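Local coordinates for 2-hydroxyisobutyryl-CoA synthetase (Aquincola tertiaricarbonis, PDB 6HDY), which is a CoA synthetase of the ANL clan of AMP-binding enzymes, with an AMP-binding region and a C-terminal domain, at residues E13-P18 / H329-S334; R37-P42 / R357-L362; M281-N286 / Q301-T306. All blocks are in the same frame, centred on the assembly; numbering follows the deposited sequence.

Contact 1: E13-P18 / H329-S334; sequences EEWNFP and HLERTS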
loop_
_atom_site.group_PDB
_atom_site.type_symbol
_atom_site.label_atom_id
_atom_site.label_comp_id
_atom_site.label_asym_id
_atom_site.label_seq_id
_atom_site.Cartn_x
_atom_site.Cartn_y
_atom_site.Cartn_z
ATOM N N GLU A 13 14.307 -4.680 -29.708
ATOM C CA GLU A 13 12.882 -4.948 -29.516
ATOM C C GLU A 13 12.180 -3.735 -28.956
ATOM O O GLU A 13 12.608 -3.198 -27.945
ATOM C CB GLU A 13 12.643 -6.159 -28.591
ATOM C CG GLU A 13 13.317 -7.462 -28.996
ATOM C CD GLU A 13 14.712 -7.696 -28.442
ATOM O OE1 GLU A 13 15.402 -6.706 -28.105
ATOM O OE2 GLU A 13 15.122 -8.876 -28.369
ATOM N N GLU A 14 11.133 -3.275 -29.662
ATOM C CA GLU A 14 10.262 -2.148 -29.324
ATOM C C GLU A 14 11.035 -0.877 -28.954
ATOM O O GLU A 14 10.656 -0.163 -28.016
ATOM C CB GLU A 14 9.259 -2.570 -28.235
ATOM C CG GLU A 14 8.535 -3.827 -28.680
ATOM C CD GLU A 14 7.389 -4.270 -27.815
ATOM O OE1 GLU A 14 6.328 -3.608 -27.866
ATOM O OE2 GLU A 14 7.518 -5.335 -27.171
ATOM N N TRP A 15 12.111 -0.594 -29.728
ATOM C CA TRP A 15 12.971 0.565 -29.535
ATOM C C TRP A 15 12.332 1.793 -30.151
ATOM O O TRP A 15 12.405 1.992 -31.356
ATOM C CB TRP A 15 14.375 0.302 -30.098
ATOM C CG TRP A 15 15.410 1.328 -29.731
ATOM C CD1 TRP A 15 16.111 2.125 -30.588
ATOM C CD2 TRP A 15 15.893 1.631 -28.414
ATOM N NE1 TRP A 15 16.988 2.922 -29.885
ATOM C CE2 TRP A 15 16.882 2.633 -28.550
ATOM C CE3 TRP A 15 15.587 1.153 -27.125
ATOM C CZ2 TRP A 15 17.568 3.161 -27.450
ATOM C CZ3 TRP A 15 16.248 1.696 -26.037
ATOM C CH2 TRP A 15 17.233 2.681 -26.201
ATOM N N ASN A 16 11.669 2.603 -29.322
ATOM C CA ASN A 16 10.980 3.806 -29.773
ATOM C C ASN A 16 10.848 4.812 -28.639
ATOM O O ASN A 16 10.693 4.419 -27.474
ATOM C CB ASN A 16 9.569 3.428 -30.293
ATOM C CG ASN A 16 8.883 4.442 -31.180
ATOM O OD1 ASN A 16 9.502 5.116 -32.018
ATOM N ND2 ASN A 16 7.557 4.505 -31.077
ATOM N N PHE A 17 10.891 6.116 -28.988
ATOM C CA PHE A 17 10.636 7.195 -28.041
ATOM C C PHE A 17 9.557 8.122 -28.598
ATOM O O PHE A 17 9.764 8.695 -29.672
ATOM C CB PHE A 17 11.871 8.001 -27.621
ATOM C CG PHE A 17 11.583 8.946 -26.462
ATOM C CD1 PHE A 17 11.123 10.243 -26.692
ATOM C CD2 PHE A 17 11.751 8.529 -25.143
ATOM C CE1 PHE A 17 10.856 11.108 -25.628
ATOM C CE2 PHE A 17 11.504 9.403 -24.082
ATOM C CZ PHE A 17 11.043 10.683 -24.332
ATOM N N PRO A 18 8.432 8.336 -27.860
ATOM C CA PRO A 18 8.047 7.715 -26.570
ATOM C C PRO A 18 7.814 6.212 -26.732
ATOM O O PRO A 18 7.322 5.781 -27.766
ATOM C CB PRO A 18 6.727 8.435 -26.210
ATOM C CG PRO A 18 6.715 9.683 -27.041
ATOM C CD PRO A 18 7.384 9.257 -28.329
ATOM N N HIS A 329 17.105 8.790 -17.858
ATOM C CA HIS A 329 15.947 8.065 -18.382
ATOM C C HIS A 329 15.993 8.014 -19.899
ATOM O O HIS A 329 16.146 9.059 -20.552
ATOM C CB HIS A 329 14.602 8.758 -17.982
ATOM C CG HIS A 329 14.174 8.486 -16.569
ATOM N ND1 HIS A 329 13.968 9.515 -15.663
ATOM C CD2 HIS A 329 13.895 7.308 -15.964
ATOM C CE1 HIS A 329 13.588 8.931 -14.538
ATOM N NE2 HIS A 329 13.541 7.603 -14.670
ATOM N N LEU A 330 15.790 6.815 -20.475
ATOM C CA LEU A 330 15.705 6.718 -21.949
ATOM C C LEU A 330 14.261 6.436 -22.439
ATOM O O LEU A 330 13.983 6.522 -23.635
ATOM C CB LEU A 330 16.686 5.653 -22.493
ATOM C CG LEU A 330 18.167 5.802 -22.133
ATOM C CD1 LEU A 330 18.969 4.685 -22.737
ATOM C CD2 LEU A 330 18.707 7.140 -22.582
ATOM N N GLU A 331 13.341 6.125 -21.511
ATOM C CA GLU A 331 11.967 5.733 -21.813
ATOM C C GLU A 331 10.932 6.394 -20.903
ATOM O O GLU A 331 9.986 5.727 -20.459
ATOM C CB GLU A 331 11.843 4.193 -21.759
ATOM C CG GLU A 331 12.620 3.450 -22.842
ATOM C CD GLU A 331 12.401 1.953 -22.934
ATOM O OE1 GLU A 331 11.914 1.347 -21.955
ATOM O OE2 GLU A 331 12.712 1.382 -23.999
ATOM N N ARG A 332 11.089 7.711 -20.627
ATOM C CA ARG A 332 10.142 8.462 -19.788
ATOM C C ARG A 332 9.814 9.834 -20.335
ATOM O O ARG A 332 10.709 10.584 -20.722
ATOM C CB ARG A 332 10.622 8.551 -18.320
ATOM C CG ARG A 332 10.370 7.268 -17.533
ATOM C CD ARG A 332 10.414 7.452 -16.037
ATOM N NE ARG A 332 9.415 8.402 -15.515
ATOM C CZ ARG A 332 9.290 8.708 -14.229
ATOM N NH1 ARG A 332 10.084 8.144 -13.324
ATOM N NH2 ARG A 332 8.369 9.582 -13.836
ATOM N N THR A 333 8.516 10.164 -20.370
ATOM C CA THR A 333 8.028 11.461 -20.841
ATOM C C THR A 333 7.641 12.382 -19.676
ATOM O O THR A 333 7.599 13.593 -19.857
ATOM C CB THR A 333 6.859 11.266 -21.817
ATOM O OG1 THR A 333 5.858 10.459 -21.187
ATOM C CG2 THR A 333 7.293 10.648 -23.153
ATOM N N SER A 334 7.344 11.818 -18.485
ATOM C CA SER A 334 6.922 12.593 -17.296
ATOM C C SER A 334 8.079 12.659 -16.299
ATOM O O SER A 334 8.672 11.616 -15.991
ATOM C CB SER A 334 5.681 11.977 -16.642
ATOM O OG SER A 334 6.012 10.842 -15.850
HETATM O O HOH W 1 12.542 2.456 -26.376
#
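Phe17 and Thr333 lead a loop-to-loop contact in which the N-terminal arm 13-18 runs beside 329-334, the connection between the antiparallel strands 322-329 and 340-347, the end-to-end directions 26° apart. No direct hydrogen bond crosses it; apolar and CH-to-oxygen contacts and one bridging water join the two loops. The Phe17 ring meets the loop with its edge, and two backbone carbonyl oxygens lie near the ring plane: Phe17 CD2 is 3.4 Å from Leu330 O, and Phe17 CZ is 3.6 Å from Arg332 O. The weakly positive rim of the ring thus faces carbonyl oxygens, consistent with weak CH-to-oxygen attraction. CG of Phe17 stands anti to the backbone N (chi1 -170°), which starts the side chain on its way to the loop. The peptide bond between Phe17 and Pro18 is cis, and both residues reach one methyl group: Thr333 CG2 is 3.8 Å from Pro18 CB and 3.9 Å from Phe17 CZ. At the other end of the contact Trp15 CH2 comes 4.4 Å from Leu330 CD1, which sits at the edge of the indole. The extended Glu331 side chain crosses Trp15 at a slant, with the carboxylate turned 43° from the ring plane. Water 1 donates to Glu331 OE2 over 2.6 Å and accepts from Asn16 N over 3.1 Å. Tyr21 OH bonds Glu331 OE1, and Arg38 also serves this buried carboxylate. Arg332 turns away, to Ser282 O and Asp143. Trp15, Phe17 and Leu330 also touch helix 43-64, the common floor of both loops. The arrangement is that of an N-terminal arm laid over the helix and the strand-to-strand connection of the antiparallel sheet, on what is, as in other ANL enzymes, probably the large N-terminal domain.

Contact 2: R37-P42 / R357-L362; sequences RRETMP and RTYPRL. With SO4 (sulfate ion), chain E.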
loop_
_atom_site.group_PDB
_atom_site.type_symbol
_atom_site.label_atom_id
_atom_site.label_comp_id
_atom_site.label_asym_id
_atom_site.label_seq_id
_atom_site.Cartn_x
_atom_site.Cartn_y
_atom_site.Cartn_z
ATOM N N ARG A 37 17.875 -9.370 -27.944
ATOM C CA ARG A 37 18.693 -8.378 -28.652
ATOM C C ARG A 37 19.198 -7.286 -27.752
ATOM O O ARG A 37 20.405 -7.209 -27.565
ATOM C CB ARG A 37 17.995 -7.793 -29.899
ATOM C CG ARG A 37 18.853 -6.801 -30.710
ATOM C CD ARG A 37 20.085 -7.459 -31.332
ATOM N NE ARG A 37 20.922 -6.516 -32.078
ATOM C CZ ARG A 37 22.202 -6.729 -32.383
ATOM N NH1 ARG A 37 22.885 -5.826 -33.079
ATOM N NH2 ARG A 37 22.814 -7.835 -31.974
ATOM N N ARG A 38 18.287 -6.472 -27.156
ATOM C CA ARG A 38 18.635 -5.357 -26.263
ATOM C C ARG A 38 19.604 -5.752 -25.137
ATOM O O ARG A 38 20.545 -5.010 -24.848
ATOM C CB ARG A 38 17.372 -4.710 -25.690
ATOM C CG ARG A 38 16.588 -3.881 -26.713
ATOM C CD ARG A 38 15.207 -3.444 -26.214
ATOM N NE ARG A 38 15.293 -2.442 -25.153
ATOM C CZ ARG A 38 14.329 -1.585 -24.829
ATOM N NH1 ARG A 38 13.186 -1.574 -25.501
ATOM N NH2 ARG A 38 14.502 -0.735 -23.824
ATOM N N GLU A 39 19.412 -6.959 -24.575
ATOM C CA GLU A 39 20.158 -7.509 -23.445
ATOM C C GLU A 39 21.524 -8.141 -23.775
ATOM O O GLU A 39 22.426 -8.081 -22.936
ATOM C CB GLU A 39 19.280 -8.528 -22.688
ATOM C CG GLU A 39 18.002 -7.936 -22.089
ATOM C CD GLU A 39 17.106 -8.894 -21.325
ATOM O OE1 GLU A 39 15.899 -8.603 -21.162
ATOM O OE2 GLU A 39 17.621 -9.932 -20.861
ATOM N N THR A 40 21.657 -8.789 -24.952
ATOM C CA THR A 40 22.870 -9.497 -25.317
ATOM C C THR A 40 23.593 -8.938 -26.559
ATOM O O THR A 40 24.605 -9.509 -26.914
ATOM C CB THR A 40 22.619 -11.027 -25.475
ATOM O OG1 THR A 40 21.927 -11.296 -26.693
ATOM C CG2 THR A 40 21.878 -11.641 -24.304
ATOM N N MET A 41 23.115 -7.837 -27.196
ATOM C CA MET A 41 23.773 -7.232 -28.377
ATOM C C MET A 41 25.193 -6.706 -28.089
ATOM O O MET A 41 25.458 -6.366 -26.937
ATOM C CB MET A 41 22.924 -6.085 -28.944
ATOM C CG MET A 41 22.872 -4.834 -28.066
ATOM S SD MET A 41 21.491 -3.772 -28.540
ATOM C CE MET A 41 22.037 -3.215 -30.157
ATOM N N PRO A 42 26.107 -6.549 -29.098
ATOM C CA PRO A 42 27.431 -5.965 -28.791
ATOM C C PRO A 42 27.265 -4.573 -28.159
ATOM O O PRO A 42 26.476 -3.781 -28.658
ATOM C CB PRO A 42 28.136 -5.932 -30.161
ATOM C CG PRO A 42 27.431 -6.945 -30.977
ATOM C CD PRO A 42 25.994 -6.878 -30.534
ATOM N N ARG A 357 24.656 -11.282 -20.607
ATOM C CA ARG A 357 24.170 -9.936 -20.911
ATOM C C ARG A 357 25.390 -9.019 -21.057
ATOM O O ARG A 357 26.315 -9.055 -20.227
ATOM C CB ARG A 357 23.175 -9.431 -19.850
ATOM C CG ARG A 357 21.784 -10.070 -19.994
ATOM C CD ARG A 357 20.862 -9.734 -18.836
ATOM N NE ARG A 357 19.539 -10.342 -18.988
ATOM C CZ ARG A 357 19.173 -11.520 -18.489
ATOM N NH1 ARG A 357 17.945 -11.963 -18.659
ATOM N NH2 ARG A 357 20.041 -12.264 -17.815
ATOM N N THR A 358 25.421 -8.248 -22.148
ATOM C CA THR A 358 26.549 -7.366 -22.485
ATOM C C THR A 358 26.426 -5.965 -21.841
ATOM O O THR A 358 26.479 -4.948 -22.538
ATOM C CB THR A 358 26.643 -7.278 -24.000
ATOM O OG1 THR A 358 25.357 -6.902 -24.459
ATOM C CG2 THR A 358 27.079 -8.598 -24.663
ATOM N N TYR A 359 26.276 -5.919 -20.508
ATOM C CA TYR A 359 26.100 -4.688 -19.738
ATOM C C TYR A 359 27.266 -4.438 -18.773
ATOM O O TYR A 359 27.800 -5.422 -18.235
ATOM C CB TYR A 359 24.830 -4.799 -18.849
ATOM C CG TYR A 359 23.486 -4.768 -19.548
ATOM C CD1 TYR A 359 23.184 -3.780 -20.484
ATOM C CD2 TYR A 359 22.475 -5.653 -19.190
ATOM C CE1 TYR A 359 21.923 -3.704 -21.075
ATOM C CE2 TYR A 359 21.220 -5.603 -19.796
ATOM C CZ TYR A 359 20.956 -4.638 -20.751
ATOM O OH TYR A 359 19.732 -4.613 -21.371
ATOM N N PRO A 360 27.554 -3.148 -18.401
ATOM C CA PRO A 360 28.526 -2.889 -17.322
ATOM C C PRO A 360 27.912 -3.402 -16.017
ATOM O O PRO A 360 26.682 -3.561 -15.919
ATOM C CB PRO A 360 28.636 -1.358 -17.286
ATOM C CG PRO A 360 28.062 -0.895 -18.586
ATOM C CD PRO A 360 26.985 -1.883 -18.897
ATOM N N ARG A 361 28.761 -3.696 -15.039
ATOM C CA ARG A 361 28.355 -4.283 -13.779
ATOM C C ARG A 361 28.853 -3.467 -12.585
ATOM O O ARG A 361 29.899 -2.831 -12.653
ATOM C CB ARG A 361 28.945 -5.718 -13.717
ATOM C CG ARG A 361 28.433 -6.614 -12.599
ATOM C CD ARG A 361 29.015 -8.010 -12.735
ATOM N NE ARG A 361 28.289 -8.991 -11.921
ATOM C CZ ARG A 361 28.531 -10.299 -11.913
ATOM N NH1 ARG A 361 29.487 -10.812 -12.683
ATOM N NH2 ARG A 361 27.834 -11.104 -11.121
ATOM N N LEU A 362 28.114 -3.547 -11.479
ATOM C CA LEU A 362 28.447 -3.030 -10.162
ATOM C C LEU A 362 28.661 -4.328 -9.347
ATOM O O LEU A 362 27.711 -4.841 -8.739
ATOM C CB LEU A 362 27.324 -2.146 -9.589
ATOM C CG LEU A 362 26.770 -1.035 -10.505
ATOM C CD1 LEU A 362 25.689 -0.220 -9.791
ATOM C CD2 LEU A 362 27.876 -0.110 -11.018
HETATM S S SO4 E . 31.503 -13.534 -12.170
HETATM O O1 SO4 E . 31.613 -12.742 -13.402
HETATM O O2 SO4 E . 30.187 -13.372 -11.551
HETATM O O3 SO4 E . 31.691 -14.951 -12.484
HETATM O O4 SO4 E . 32.528 -13.085 -11.227
#
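Thr40, at the C-terminal end of helix 36-40, and Arg357, in the loop leading to strand 361-362, bring their CA atoms within 4.6 Å, and Thr358 N donates to Glu39 O over 3.1 Å. The same carbonyl oxygen takes a CA-H...O contact from Arg357. The side chains of Glu39 and Arg357 run side by side, pointing the same way, and close a salt bridge in which Glu39 OE2 receives Arg357 NE at 2.7 Å and, more weakly, NH1 at 3.0 Å. NE approaches from 42° out of the carboxylate plane, and the two flat groups are turned 29° apart. Arg153 takes the other carboxylate oxygen, OE1, so the buried acid lies between two arginines. Thr358 is the centre of an inverse gamma turn, and its side chain lies against the carbonyl groups of Thr40 and Met41, where the helix ends. With OG1 between the backbone N and the carbonyl carbon (chi1 53°), its hydroxyl donates to Met41 O at 2.5 Å, a length probably modelled too short; Arg46 is a further partner of that hydroxyl. Tyr359 presents one face to Glu39 O, offset toward the ring's rim, and Tyr359 OH lies 3.6 Å from Glu39 CA while bonding Asp302. Farther along, Arg361 NH1 donates to O2 of a sulfate ion, probably from the crystallisation liquor, over 2.9 Å.

Contact 3: M281-N286 / Q301-T306; sequences MSPFMN and QDIIYT. With 3HL ((3S)-3-hydroxybutanoic acid), chain B; 8LQ ([[(2~{R},3~{S},4~{R},5~{R})-5-(6-aminopurin-9-yl)-3,4-bis(oxidanyl)oxolan-2-yl]methoxy-oxidanyl-phosphoryl] (3~{S})-3-oxidanylbutanoate), chain C.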
loop_
_atom_site.group_PDB
_atom_site.type_symbol
_atom_site.label_atom_id
_atom_site.label_comp_id
_atom_site.label_asym_id
_atom_site.label_seq_id
_atom_site.Cartn_x
_atom_site.Cartn_y
_atom_site.Cartn_z
ATOM N N MET A 281 14.470 7.851 -10.294
ATOM C CA MET A 281 14.890 7.031 -11.432
ATOM C C MET A 281 14.019 5.803 -11.707
ATOM O O MET A 281 14.508 4.885 -12.370
ATOM C CB MET A 281 16.372 6.621 -11.282
ATOM C CG MET A 281 17.296 7.787 -11.301
ATOM S SD MET A 281 16.958 8.814 -12.742
ATOM C CE MET A 281 18.044 9.892 -12.521
ATOM N N SER A 282 12.733 5.772 -11.244
ATOM C CA SER A 282 11.868 4.629 -11.584
ATOM C C SER A 282 11.780 4.607 -13.112
ATOM O O SER A 282 11.633 5.677 -13.697
ATOM C CB SER A 282 10.481 4.759 -10.985
ATOM O OG SER A 282 10.563 4.860 -9.575
ATOM N N PRO A 283 11.962 3.467 -13.812
ATOM C CA PRO A 283 12.184 2.092 -13.320
ATOM C C PRO A 283 13.542 1.943 -12.604
ATOM O O PRO A 283 14.599 1.938 -13.234
ATOM C CB PRO A 283 12.035 1.243 -14.601
ATOM C CG PRO A 283 12.448 2.165 -15.722
ATOM C CD PRO A 283 11.925 3.520 -15.290
ATOM N N PHE A 284 13.500 1.884 -11.271
ATOM C CA PHE A 284 14.679 1.861 -10.402
ATOM C C PHE A 284 15.455 0.542 -10.484
ATOM O O PHE A 284 16.606 0.497 -10.049
ATOM C CB PHE A 284 14.304 2.201 -8.940
ATOM C CG PHE A 284 13.256 1.272 -8.364
ATOM C CD1 PHE A 284 13.612 0.018 -7.867
ATOM C CD2 PHE A 284 11.910 1.637 -8.351
ATOM C CE1 PHE A 284 12.646 -0.853 -7.379
ATOM C CE2 PHE A 284 10.951 0.777 -7.831
ATOM C CZ PHE A 284 11.326 -0.465 -7.353
ATOM N N MET A 285 14.828 -0.525 -11.041
ATOM C CA MET A 285 15.492 -1.815 -11.235
ATOM C C MET A 285 16.494 -1.733 -12.418
ATOM O O MET A 285 17.060 -2.749 -12.784
ATOM C CB MET A 285 14.456 -2.958 -11.433
ATOM C CG MET A 285 13.668 -3.283 -10.179
ATOM S SD MET A 285 12.465 -4.638 -10.333
ATOM C CE MET A 285 13.539 -5.999 -10.441
ATOM N N ASN A 286 16.756 -0.522 -12.978
ATOM C CA ASN A 286 17.728 -0.289 -14.074
ATOM C C ASN A 286 19.164 -0.767 -13.702
ATOM O O ASN A 286 20.042 -0.904 -14.554
ATOM C CB ASN A 286 17.709 1.191 -14.504
ATOM C CG ASN A 286 18.316 2.115 -13.475
ATOM O OD1 ASN A 286 17.737 2.375 -12.442
ATOM N ND2 ASN A 286 19.522 2.592 -13.701
ATOM N N GLN A 301 21.509 -0.563 -19.483
ATOM C CA GLN A 301 21.815 0.667 -20.211
ATOM C C GLN A 301 20.755 1.177 -21.191
ATOM O O GLN A 301 20.648 2.394 -21.368
ATOM C CB GLN A 301 23.166 0.523 -20.928
ATOM C CG GLN A 301 24.376 0.438 -19.979
ATOM C CD GLN A 301 24.558 1.648 -19.083
ATOM O OE1 GLN A 301 23.816 1.866 -18.112
ATOM N NE2 GLN A 301 25.589 2.431 -19.346
ATOM N N ASP A 302 20.016 0.272 -21.858
ATOM C CA ASP A 302 18.961 0.644 -22.815
ATOM C C ASP A 302 17.626 0.998 -22.135
ATOM O O ASP A 302 16.661 1.377 -22.826
ATOM C CB ASP A 302 18.780 -0.431 -23.895
ATOM C CG ASP A 302 18.580 -1.806 -23.313
ATOM O OD1 ASP A 302 19.583 -2.414 -22.877
ATOM O OD2 ASP A 302 17.417 -2.258 -23.252
ATOM N N ILE A 303 17.561 0.867 -20.793
ATOM C CA ILE A 303 16.388 1.256 -19.999
ATOM C C ILE A 303 16.673 2.663 -19.411
ATOM O O ILE A 303 15.904 3.584 -19.639
ATOM C CB ILE A 303 15.990 0.192 -18.919
ATOM C CG1 ILE A 303 15.511 -1.131 -19.592
ATOM C CG2 ILE A 303 14.897 0.771 -17.971
ATOM C CD1 ILE A 303 15.254 -2.343 -18.679
ATOM N N ILE A 304 17.808 2.813 -18.701
ATOM C CA ILE A 304 18.343 4.047 -18.121
ATOM C C ILE A 304 19.857 3.988 -18.345
ATOM O O ILE A 304 20.484 2.968 -18.057
ATOM C CB ILE A 304 17.976 4.219 -16.601
ATOM C CG1 ILE A 304 16.503 4.640 -16.433
ATOM C CG2 ILE A 304 18.952 5.177 -15.825
ATOM C CD1 ILE A 304 15.959 4.463 -15.034
ATOM N N TYR A 305 20.433 5.087 -18.835
ATOM C CA TYR A 305 21.864 5.199 -19.078
ATOM C C TYR A 305 22.613 5.562 -17.789
ATOM O O TYR A 305 22.498 6.684 -17.288
ATOM C CB TYR A 305 22.125 6.200 -20.230
ATOM C CG TYR A 305 23.585 6.405 -20.566
ATOM C CD1 TYR A 305 24.422 5.320 -20.845
ATOM C CD2 TYR A 305 24.134 7.683 -20.613
ATOM C CE1 TYR A 305 25.769 5.506 -21.148
ATOM C CE2 TYR A 305 25.478 7.881 -20.930
ATOM C CZ TYR A 305 26.289 6.792 -21.205
ATOM O OH TYR A 305 27.607 6.999 -21.518
ATOM N N THR A 306 23.338 4.584 -17.224
ATOM C CA THR A 306 24.124 4.773 -16.002
ATOM C C THR A 306 25.573 5.174 -16.373
ATOM O O THR A 306 26.209 4.536 -17.230
ATOM C CB THR A 306 24.102 3.501 -15.109
ATOM O OG1 THR A 306 22.765 3.170 -14.733
ATOM C CG2 THR A 306 24.959 3.646 -13.833
HETATM C CA 3HL B . 14.629 3.206 -3.835
HETATM C CB 3HL B . 13.478 3.916 -4.582
HETATM O OG1 3HL B . 13.125 3.284 -5.809
HETATM C CG2 3HL B . 12.229 3.972 -3.755
HETATM C C 3HL B . 15.032 1.979 -4.617
HETATM O OA 3HL B . 14.244 1.050 -4.714
HETATM O OB 3HL B . 16.185 2.090 -5.324
HETATM N N9 8LQ C . 19.814 2.496 -2.352
HETATM C C8 8LQ C . 18.719 2.100 -3.021
HETATM N N7 8LQ C . 18.927 0.874 -3.490
HETATM C C5 8LQ C . 20.169 0.507 -3.134
HETATM C C6 8LQ C . 20.881 -0.631 -3.288
HETATM N N6 8LQ C . 20.337 -1.626 -3.972
HETATM N N1 8LQ C . 22.130 -0.760 -2.800
HETATM C C2 8LQ C . 22.717 0.281 -2.076
HETATM N N3 8LQ C . 21.942 1.412 -1.866
HETATM C C4 8LQ C . 20.711 1.516 -2.421
HETATM C CAA 8LQ C . 12.733 3.119 -4.877
HETATM C CAZ 8LQ C . 13.907 2.120 -4.704
HETATM O OAE 8LQ C . 13.653 1.270 -3.589
HETATM C CAL 8LQ C . 15.257 2.829 -4.482
HETATM C CAS 8LQ C . 15.179 3.785 -3.284
HETATM O OAC 8LQ C . 15.242 3.343 -2.141
HETATM O OAQ 8LQ C . 14.953 5.112 -3.601
HETATM P PBC 8LQ C . 15.126 6.301 -2.546
HETATM O OAH 8LQ C . 14.015 6.024 -1.446
HETATM O OAD 8LQ C . 15.012 7.641 -3.150
HETATM O "O5'" 8LQ C . 16.580 6.096 -1.963
HETATM C "C5'" 8LQ C . 17.643 6.011 -2.909
HETATM C "C4'" 8LQ C . 18.945 5.780 -2.185
HETATM O "O4'" 8LQ C . 18.860 4.543 -1.427
HETATM C "C3'" 8LQ C . 19.974 5.547 -3.207
HETATM O "O3'" 8LQ C . 20.524 6.814 -3.667
HETATM C "C2'" 8LQ C . 20.986 4.717 -2.415
HETATM O "O2'" 8LQ C . 21.753 5.557 -1.464
HETATM C "C1'" 8LQ C . 20.066 3.796 -1.647
HETATM O O HOH W 2 20.955 1.307 -15.772
#
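Asn286 lies against Ile304, while on its own loop one face of the Phe284 ring is turned to 3HL and 8LQ, which share one site as alternative occupants: 3HL OA stands 3.4 Å from Phe284 CD1, and CAZ of 8LQ 3.8 Å from it. Both ligand atoms are offset toward the rim, and Ser282 OG lies at the ring's edge, in plane. Phe284 also pairs edge-to-face with the His151 ring. Across the contact, Ile304 CD1 faces two carbonyl oxygens that lie on the same side of it, 3.1 Å from Met281 O and 3.4 Å from Pro283 O; CD1 continues anti to CA (chi2 164°). Asn286 CB packs 3.7 Å from that same CD1. Pro283, which follows a cis peptide bond, puts CG 3.6 Å from Ile303 CG2. Water 2 donates to Asn286 O and to Ile304 O, and its third partner is Thr306 OG1 at 2.8 Å. Gln301 folds back so that its amide both accepts from Thr306 N and donates to Thr306 O, closing the loop back onto strand 304-310. Helix 141-157 packs on Pro283 and Ile303, and strand 322-329 supplies Tyr327 and His329 against Asn286, Thr306 and Ile304.

How the contacts relate
Arg38 of contact 2 ties the three together: its NH2 forms a salt bridge with Glu331 OE2 of contact 1 at 2.8 Å, its NE another with Asp302 OD2 of contact 3 at 2.9 Å. Tyr359 OH of contact 2 makes a probable hydrogen bond to the second oxygen, Asp302 OD1, at 2.7 Å. Contacts 1 and 3, centres about 11 Å apart, meet at Ser282 O, which has probable hydrogen bonds of 2.9 Å from both His329 NE2 and Arg332 NH1. Two residues on from Ser282 comes Phe284 of the ligand pocket, so the residue bonded by contact 1 is close in sequence to the pocket wall. The Arg332 side chain itself stays about 9 Å from 3HL.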